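Side-chain contacts in aryl acylamidase (bacterium CSBL00001, PDB 4YJ6), which probably hydrolyses the amide bond of N-acyl arylamines, releasing an arylamine and a carboxylate: residues E71-G74 with M75-V79; A448-D452 with G453-G457. One frame throughout, in Å; residues are numbered along the deposited sequence.

Contact 1 of 2, residues E71-G74 with M75-V79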
loop_
_atom_site.group_PDB
_atom_site.type_symbol
_atom_site.label_atom_id
_atom_site.label_comp_id
_atom_site.label_asym_id
_atom_site.label_seq_id
_atom_site.Cartn_x
_atom_site.Cartn_y
_atom_site.Cartn_z
ATOM N N GLU A 71 -30.995 2.542 14.491
ATOM C CA GLU A 71 -30.505 3.807 13.941
ATOM C C GLU A 71 -29.509 3.585 12.796
ATOM O O GLU A 71 -28.983 2.476 12.630
ATOM C CB GLU A 71 -29.851 4.616 15.064
ATOM C CG GLU A 71 -30.876 4.966 16.156
ATOM C CD GLU A 71 -30.249 5.665 17.355
ATOM O OE1 GLU A 71 -29.107 6.125 17.253
ATOM O OE2 GLU A 71 -30.910 5.755 18.406
ATOM N N PRO A 72 -29.271 4.613 11.985
ATOM C CA PRO A 72 -28.440 4.390 10.785
ATOM C C PRO A 72 -27.014 4.007 11.123
ATOM O O PRO A 72 -26.406 4.534 12.069
ATOM C CB PRO A 72 -28.484 5.747 10.063
ATOM C CG PRO A 72 -29.802 6.347 10.521
ATOM C CD PRO A 72 -29.893 5.953 11.972
ATOM N N VAL A 73 -26.498 3.047 10.360
ATOM C CA VAL A 73 -25.115 2.634 10.534
ATOM C C VAL A 73 -24.453 2.598 9.149
ATOM O O VAL A 73 -25.125 2.577 8.114
ATOM C CB VAL A 73 -24.971 1.264 11.250
ATOM C CG1 VAL A 73 -25.590 1.334 12.681
ATOM C CG2 VAL A 73 -25.613 0.143 10.448
ATOM N N GLY A 74 -23.125 2.608 9.144
ATOM C CA GLY A 74 -22.394 2.768 7.901
ATOM C C GLY A 74 -22.186 1.488 7.112
ATOM O O GLY A 74 -22.504 0.372 7.543
HETATM N N MSE A 75 -21.630 1.647 5.917
HETATM C CA MSE A 75 -21.568 0.509 5.006
HETATM C C MSE A 75 -20.480 -0.512 5.388
HETATM O O MSE A 75 -20.440 -1.624 4.844
HETATM C CB MSE A 75 -21.401 0.999 3.564
HETATM C CG MSE A 75 -20.028 1.343 3.131
HETATM SE SE MSE A 75 -20.133 2.029 1.233
HETATM C CE MSE A 75 -20.982 3.725 1.859
ATOM N N LEU A 76 -19.566 -0.130 6.280
ATOM C CA LEU A 76 -18.558 -1.062 6.794
ATOM C C LEU A 76 -18.770 -1.279 8.294
ATOM O O LEU A 76 -17.842 -1.555 9.039
ATOM C CB LEU A 76 -17.138 -0.528 6.544
ATOM C CG LEU A 76 -16.738 -0.546 5.067
ATOM C CD1 LEU A 76 -15.322 0.061 4.943
ATOM C CD2 LEU A 76 -16.736 -1.941 4.526
ATOM N N ALA A 77 -20.011 -1.177 8.741
ATOM C CA ALA A 77 -20.256 -1.246 10.177
ATOM C C ALA A 77 -19.668 -2.496 10.840
ATOM O O ALA A 77 -20.024 -3.642 10.510
ATOM C CB ALA A 77 -21.790 -1.138 10.474
ATOM N N GLY A 78 -18.760 -2.259 11.774
ATOM C CA GLY A 78 -18.172 -3.322 12.567
ATOM C C GLY A 78 -16.892 -3.922 11.993
ATOM O O GLY A 78 -16.273 -4.748 12.629
ATOM N N VAL A 79 -16.488 -3.516 10.795
ATOM C CA VAL A 79 -15.281 -4.101 10.206
ATOM C C VAL A 79 -14.070 -3.538 10.932
ATOM O O VAL A 79 -13.884 -2.328 10.948
ATOM C CB VAL A 79 -15.190 -3.725 8.721
ATOM C CG1 VAL A 79 -13.818 -4.175 8.122
ATOM C CG2 VAL A 79 -16.337 -4.353 7.968
#
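Gly74 and Ala77 close a type I beta turn, and the one hydrogen bond between 71-74 and 75-79 spans it: Ala77 N donates to Gly74 O over 3.2 Å. The bond is bent, 143° at the hydrogen, and the N-H comes down from above the carbonyl plane, 67° out of it, because the tight turn brings the donor over the C=O group. A second turn follows at once, a type II turn from Leu76 to Val79, with Val79 N bonded to Leu76 O at 3.0 Å; Gly78 takes its positive-phi corner, where a side chain would press on the preceding carbonyl.

The apolar part is small. Val73 CG2 lies 4.0 Å from Ala77 CB, two methyls meeting across the mouth of the first turn. A chi1 of -61° sets Val73 CG1 anti to the carbonyl carbon and leaves CG2 between the backbone N and the carbonyl carbon, facing the alanine. The same Ala77 CB also comes within 3.4 Å of Gly74 O. Selenomethionine Met75 turns outward and touches Val240 of helix 231-241.

Polar support comes from outside: Asp124 accepts from Gly74 N and Glu123 from Met75 N, while Glu71 makes a salt bridge with Arg65. The N-H groups of Gly74 and Met75 are thus satisfied by carboxylates, so the polar backbone at the start of the turn is met by side chains from beyond it.

Contact 2 of 2, residues A448-D452 with G453-G457; sequences AGLID and GLPAG
Leu450 and Pro455 face each other as the non-hydrogen-bonded pair of a beta hairpin, whose strands 443-451 and 454-462 are joined by a type I' turn from Ile451 to Leu454. The leucine reaches across with one branch: Leu450 CD2 sits over the face of the pyrrolidine ring, 3.7 Å from Pro455 CA and 3.9 Å from Pro455 CG. A chi1 of -54° sets Leu450 CG beside its own backbone N, and from there CD2 extends across to the neighbouring strand. Pro455, lacking an N-H, suits a position whose nitrogen gives no bond across the hairpin.

Ile451, Leu454 and Ala456 point to the other face. There the end of the isoleucine chain runs diagonally away from its direct partner Leu454, so that Ile451 CD1 approaches Ala456 CB at 4.2 Å. Helix 284-299 packs on this side, Leu289 touching Ile451 and Ala456, while Met403 meets both Ile451 and Leu454.

At the turn, Asp452 and Gly453 occupy the two positive-phi corners, and the aspartate side chain is exposed. The flanking pair bonds twice, with unlike geometry. Ile451 N points to Leu454 O in the carbonyl plane, at 2.9 Å. The return bond, Leu454 N to Ile451 O at 3.0 Å, is nearly as straight at its hydrogen, yet the donor stands 60° out of the plane of the Ile451 carbonyl.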
loop_
_atom_site.group_PDB
_atom_site.type_symbol
_atom_site.label_atom_id
_atom_site.label_comp_id
_atom_site.label_asym_id
_atom_site.label_seq_id
_atom_site.Cartn_x
_atom_site.Cartn_y
_atom_site.Cartn_z
ATOM N N ALA A 448 0.194 -13.820 -7.424
ATOM C CA ALA A 448 0.360 -14.634 -8.628
ATOM C C ALA A 448 0.809 -16.045 -8.301
ATOM O O ALA A 448 0.959 -16.846 -9.215
ATOM C CB ALA A 448 1.386 -13.973 -9.558
ATOM N N GLY A 449 1.069 -16.326 -7.024
ATOM C CA GLY A 449 1.578 -17.640 -6.631
ATOM C C GLY A 449 2.749 -17.574 -5.674
ATOM O O GLY A 449 3.079 -16.517 -5.142
ATOM N N LEU A 450 3.388 -18.724 -5.423
ATOM C CA LEU A 450 4.557 -18.770 -4.551
ATOM C C LEU A 450 5.789 -19.262 -5.318
ATOM O O LEU A 450 5.675 -20.073 -6.245
ATOM C CB LEU A 450 4.342 -19.745 -3.391
ATOM C CG LEU A 450 3.106 -19.565 -2.535
ATOM C CD1 LEU A 450 3.058 -20.712 -1.514
ATOM C CD2 LEU A 450 3.124 -18.170 -1.848
ATOM N N ILE A 451 6.942 -18.735 -4.928
ATOM C CA ILE A 451 8.234 -19.182 -5.432
ATOM C C ILE A 451 9.028 -19.557 -4.208
ATOM O O ILE A 451 9.286 -18.725 -3.329
ATOM C CB ILE A 451 8.927 -18.071 -6.260
ATOM C CG1 ILE A 451 8.072 -17.795 -7.512
ATOM C CG2 ILE A 451 10.380 -18.476 -6.650
ATOM C CD1 ILE A 451 8.444 -16.534 -8.298
ATOM N N ASP A 452 9.380 -20.839 -4.118
ATOM C CA ASP A 452 10.098 -21.338 -2.940
ATOM C C ASP A 452 9.409 -20.909 -1.632
ATOM O O ASP A 452 10.065 -20.500 -0.679
ATOM C CB ASP A 452 11.536 -20.837 -2.962
ATOM C CG ASP A 452 12.467 -21.658 -2.054
ATOM O OD1 ASP A 452 12.091 -22.795 -1.681
ATOM O OD2 ASP A 452 13.577 -21.166 -1.722
ATOM N N GLY A 453 8.087 -21.010 -1.608
ATOM C CA GLY A 453 7.317 -20.810 -0.394
ATOM C C GLY A 453 6.974 -19.348 -0.091
ATOM O O GLY A 453 6.287 -19.075 0.886
ATOM N N LEU A 454 7.444 -18.417 -0.925
ATOM C CA LEU A 454 7.233 -16.987 -0.668
ATOM C C LEU A 454 6.375 -16.353 -1.785
ATOM O O LEU A 454 6.435 -16.736 -2.952
ATOM C CB LEU A 454 8.562 -16.251 -0.560
ATOM C CG LEU A 454 9.460 -16.604 0.626
ATOM C CD1 LEU A 454 10.708 -15.742 0.562
ATOM C CD2 LEU A 454 8.680 -16.407 1.935
ATOM N N PRO A 455 5.539 -15.379 -1.412
ATOM C CA PRO A 455 4.630 -14.857 -2.428
ATOM C C PRO A 455 5.296 -13.936 -3.431
ATOM O O PRO A 455 6.277 -13.257 -3.113
ATOM C CB PRO A 455 3.619 -14.020 -1.599
ATOM C CG PRO A 455 3.688 -14.635 -0.190
ATOM C CD PRO A 455 5.160 -14.972 -0.042
ATOM N N ALA A 456 4.714 -13.875 -4.616
ATOM C CA ALA A 456 5.094 -12.872 -5.621
ATOM C C ALA A 456 3.830 -12.311 -6.241
ATOM O O ALA A 456 2.860 -13.036 -6.459
ATOM C CB ALA A 456 5.973 -13.506 -6.757
ATOM N N GLY A 457 3.862 -11.028 -6.606
ATOM C CA GLY A 457 2.695 -10.411 -7.192
ATOM C C GLY A 457 2.788 -10.039 -8.659
ATOM O O GLY A 457 3.879 -9.825 -9.216
#

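Both contacts are local and partly buried, but they hold different elements. The centre of contact 1 is about 24 Å from the centre of the chain, in the loop leading into strand 80-84; that of contact 2 is about 18 Å from it, in a hairpin of the large mixed sheet. Their centres lie about 35 Å apart. Contact 1 mixes exposed Val73 and Met75 with buried Ala77; in contact 2, Leu454, Pro455 and Ala456 are buried and only Asp452 is exposed. The loop has a single bond across its segments and takes carboxylate partners from Glu123 and Asp124, distant in sequence, whereas the hairpin is laced by several backbone bonds and packs apolar side chains against helix 284-299 and Met403.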